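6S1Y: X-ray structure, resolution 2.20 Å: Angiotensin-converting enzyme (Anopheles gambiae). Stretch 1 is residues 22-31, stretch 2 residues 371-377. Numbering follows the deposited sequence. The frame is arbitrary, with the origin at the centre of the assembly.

Stretch 1 22-31: IEQRYQQTKA
Stretch 2 371-377: QPVEFRG

Packing between segments distant in sequence need not rest on hydrogen bonds, and this contact in an angiotensin-converting enzyme illustrates the point: a single valine on a 3-10 turn nestles against one side of a helix, while the polar groups around it meet without bonding to each other. Residues 22-31 are helical throughout, with backbone bonds such as Q27 N to E23 O (2.8 Å) and K30 N to Y26 O (3.0 Å). In the second stretch, P372 (phi/psi -61/156) leads extended chain into the 3-10 segment 373-375, where F375 N bonds to P372 O at 2.9 Å and R376 N to V373 O at 3.0 Å.

The register is set by Q27 and V373, whose CA atoms lie 5.7 Å apart. Both CA-to-CB bonds point toward the opposing stretch, bringing Q27 CB within 3.9 Å of V373 CB. With chi1 at p (58°), V373 places CG1 3.6 Å from E23 O and 3.9 Å from Y26 CD2, approaching the t-rotamer tyrosine ring obliquely; its CG2 lies 4.4 Å from K30 CD. The valine thus touches E23, Y26, Q27 and K30, residues spaced along two turns of the helix, and it contributes the largest covered area of the 342 Å² buried in all.

Flanking this apolar centre, E23 (m, t) reaches P372, with OE2 3.6 Å from CB, and brings OE2 to 2.9 Å from E374 OE1. These are two acceptors of like charge, so proximity alone makes no hydrogen bond; E23 OE2 finds a partner elsewhere in the structure. E374 adopts p, m. The extended Q27 (t, t) sets NE2 3.4 Å from R376 NH1, at the guanidinium edge near its plane. Here two donors face one another, again without a bond. R376 reaches this position with chi1 to chi3 at m, t, p.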

# COMPACT_ATOMS: atom_id res chain seq x y z
N ILE A 22 -3.06 26.32 -20.00
CA ILE A 22 -2.01 25.34 -19.77
C ILE A 22 -2.59 24.10 -19.11
O ILE A 22 -2.28 22.96 -19.50
CB ILE A 22 -0.87 25.96 -18.93
CG1 ILE A 22 -0.21 27.10 -19.71
CG2 ILE A 22 0.15 24.90 -18.57
CD1 ILE A 22 0.90 27.82 -18.96
N GLU A 23 -3.46 24.29 -18.11
CA GLU A 23 -4.05 23.16 -17.40
C GLU A 23 -4.73 22.18 -18.35
O GLU A 23 -4.60 20.96 -18.20
CB GLU A 23 -5.07 23.67 -16.37
CG GLU A 23 -4.44 24.29 -15.13
CD GLU A 23 -5.46 24.98 -14.24
OE1 GLU A 23 -6.64 25.11 -14.65
OE2 GLU A 23 -5.08 25.40 -13.13
N GLN A 24 -5.49 22.70 -19.32
CA GLN A 24 -6.19 21.81 -20.24
C GLN A 24 -5.21 21.08 -21.15
O GLN A 24 -5.39 19.90 -21.46
CB GLN A 24 -7.21 22.59 -21.06
CG GLN A 24 -8.12 23.50 -20.24
CD GLN A 24 -8.94 22.76 -19.19
OE1 GLN A 24 -9.28 21.58 -19.36
NE2 GLN A 24 -9.27 23.46 -18.11
N ARG A 25 -4.18 21.79 -21.61
CA ARG A 25 -3.10 21.14 -22.36
C ARG A 25 -2.49 20.00 -21.55
O ARG A 25 -2.42 18.86 -22.01
CB ARG A 25 -2.05 22.20 -22.73
CG ARG A 25 -1.38 22.02 -24.07
CD ARG A 25 -1.21 23.36 -24.78
NE ARG A 25 -0.37 24.29 -24.03
CZ ARG A 25 0.96 24.26 -24.01
NH1 ARG A 25 1.63 25.16 -23.30
NH2 ARG A 25 1.62 23.33 -24.69
N TYR A 26 -2.06 20.30 -20.32
CA TYR A 26 -1.46 19.29 -19.45
C TYR A 26 -2.40 18.11 -19.25
O TYR A 26 -2.00 16.95 -19.40
CB TYR A 26 -1.10 19.94 -18.10
CG TYR A 26 -0.09 19.26 -17.21
CD1 TYR A 26 1.26 19.55 -17.30
CD2 TYR A 26 -0.49 18.36 -16.23
CE1 TYR A 26 2.19 18.94 -16.46
CE2 TYR A 26 0.42 17.74 -15.39
CZ TYR A 26 1.76 18.04 -15.50
OH TYR A 26 2.68 17.45 -14.67
N GLN A 27 -3.66 18.39 -18.96
CA GLN A 27 -4.61 17.32 -18.66
C GLN A 27 -4.79 16.36 -19.83
O GLN A 27 -4.89 15.14 -19.63
CB GLN A 27 -5.95 17.93 -18.26
CG GLN A 27 -7.05 16.92 -18.08
CD GLN A 27 -8.29 17.53 -17.46
OE1 GLN A 27 -8.29 18.69 -17.05
NE2 GLN A 27 -9.35 16.75 -17.38
N GLN A 28 -4.82 16.88 -21.05
CA GLN A 28 -5.10 16.02 -22.20
C GLN A 28 -3.93 15.09 -22.50
O GLN A 28 -4.15 13.90 -22.78
CB GLN A 28 -5.46 16.88 -23.41
CG GLN A 28 -6.78 17.63 -23.18
CD GLN A 28 -7.27 18.40 -24.40
OE1 GLN A 28 -7.16 17.93 -25.54
NE2 GLN A 28 -7.83 19.58 -24.16
N THR A 29 -2.69 15.57 -22.45
CA THR A 29 -1.59 14.66 -22.69
C THR A 29 -1.39 13.71 -21.51
O THR A 29 -0.99 12.56 -21.70
CB THR A 29 -0.29 15.41 -23.00
OG1 THR A 29 0.00 16.34 -21.95
CG2 THR A 29 -0.42 16.15 -24.32
N LYS A 30 -1.69 14.15 -20.28
CA LYS A 30 -1.56 13.23 -19.16
C LYS A 30 -2.60 12.12 -19.26
O LYS A 30 -2.31 10.97 -18.91
CB LYS A 30 -1.70 13.95 -17.82
CG LYS A 30 -1.10 13.12 -16.66
CD LYS A 30 -1.59 13.59 -15.29
CE LYS A 30 -0.93 12.83 -14.14
NZ LYS A 30 0.15 13.64 -13.47
N ALA A 31 -3.79 12.44 -19.77
CA ALA A 31 -4.79 11.41 -20.00
C ALA A 31 -4.34 10.46 -21.08
O ALA A 31 -4.41 9.24 -20.92
CB ALA A 31 -6.13 12.04 -20.35
N GLN A 371 -11.58 19.29 -9.83
CA GLN A 371 -10.47 20.21 -9.62
C GLN A 371 -9.61 20.32 -10.88
O GLN A 371 -9.70 19.49 -11.78
CB GLN A 371 -9.60 19.74 -8.45
CG GLN A 371 -10.32 19.68 -7.10
CD GLN A 371 -10.07 20.91 -6.22
OE1 GLN A 371 -9.28 21.78 -6.55
NE2 GLN A 371 -10.75 20.96 -5.09
N PRO A 372 -8.76 21.34 -10.96
CA PRO A 372 -7.75 21.37 -12.02
C PRO A 372 -6.82 20.17 -11.90
O PRO A 372 -6.63 19.60 -10.83
CB PRO A 372 -7.01 22.69 -11.80
CG PRO A 372 -7.37 23.11 -10.41
CD PRO A 372 -8.72 22.55 -10.12
N VAL A 373 -6.21 19.82 -13.04
CA VAL A 373 -5.50 18.54 -13.14
C VAL A 373 -4.41 18.42 -12.08
O VAL A 373 -4.24 17.36 -11.48
CB VAL A 373 -4.93 18.36 -14.56
CG1 VAL A 373 -3.97 19.52 -14.93
CG2 VAL A 373 -4.23 17.01 -14.66
N GLU A 374 -3.66 19.49 -11.83
CA GLU A 374 -2.55 19.42 -10.89
C GLU A 374 -3.00 19.38 -9.42
O GLU A 374 -2.14 19.23 -8.54
CB GLU A 374 -1.59 20.59 -11.12
CG GLU A 374 -2.11 21.96 -10.69
CD GLU A 374 -3.00 22.63 -11.73
OE1 GLU A 374 -2.97 23.87 -11.82
OE2 GLU A 374 -3.74 21.92 -12.44
N PHE A 375 -4.29 19.52 -9.14
CA PHE A 375 -4.82 19.28 -7.80
C PHE A 375 -5.54 17.93 -7.70
O PHE A 375 -6.03 17.59 -6.62
CB PHE A 375 -5.78 20.39 -7.38
CG PHE A 375 -5.12 21.70 -7.05
CD1 PHE A 375 -3.74 21.81 -6.95
CD2 PHE A 375 -5.89 22.83 -6.82
CE1 PHE A 375 -3.15 23.03 -6.62
CE2 PHE A 375 -5.30 24.05 -6.52
CZ PHE A 375 -3.94 24.15 -6.41
N ARG A 376 -5.60 17.18 -8.79
CA ARG A 376 -6.28 15.88 -8.79
C ARG A 376 -5.31 14.81 -8.29
O ARG A 376 -4.82 13.95 -9.03
CB ARG A 376 -6.84 15.57 -10.18
CG ARG A 376 -8.00 16.48 -10.55
CD ARG A 376 -8.47 16.29 -11.97
NE ARG A 376 -9.25 15.08 -12.17
CZ ARG A 376 -9.96 14.83 -13.26
NH1 ARG A 376 -9.99 15.72 -14.24
NH2 ARG A 376 -10.65 13.68 -13.37
N GLY A 377 -5.04 14.89 -6.98
CA GLY A 377 -4.27 13.90 -6.25
C GLY A 377 -4.60 13.97 -4.78
O GLY A 377 -5.39 14.81 -4.33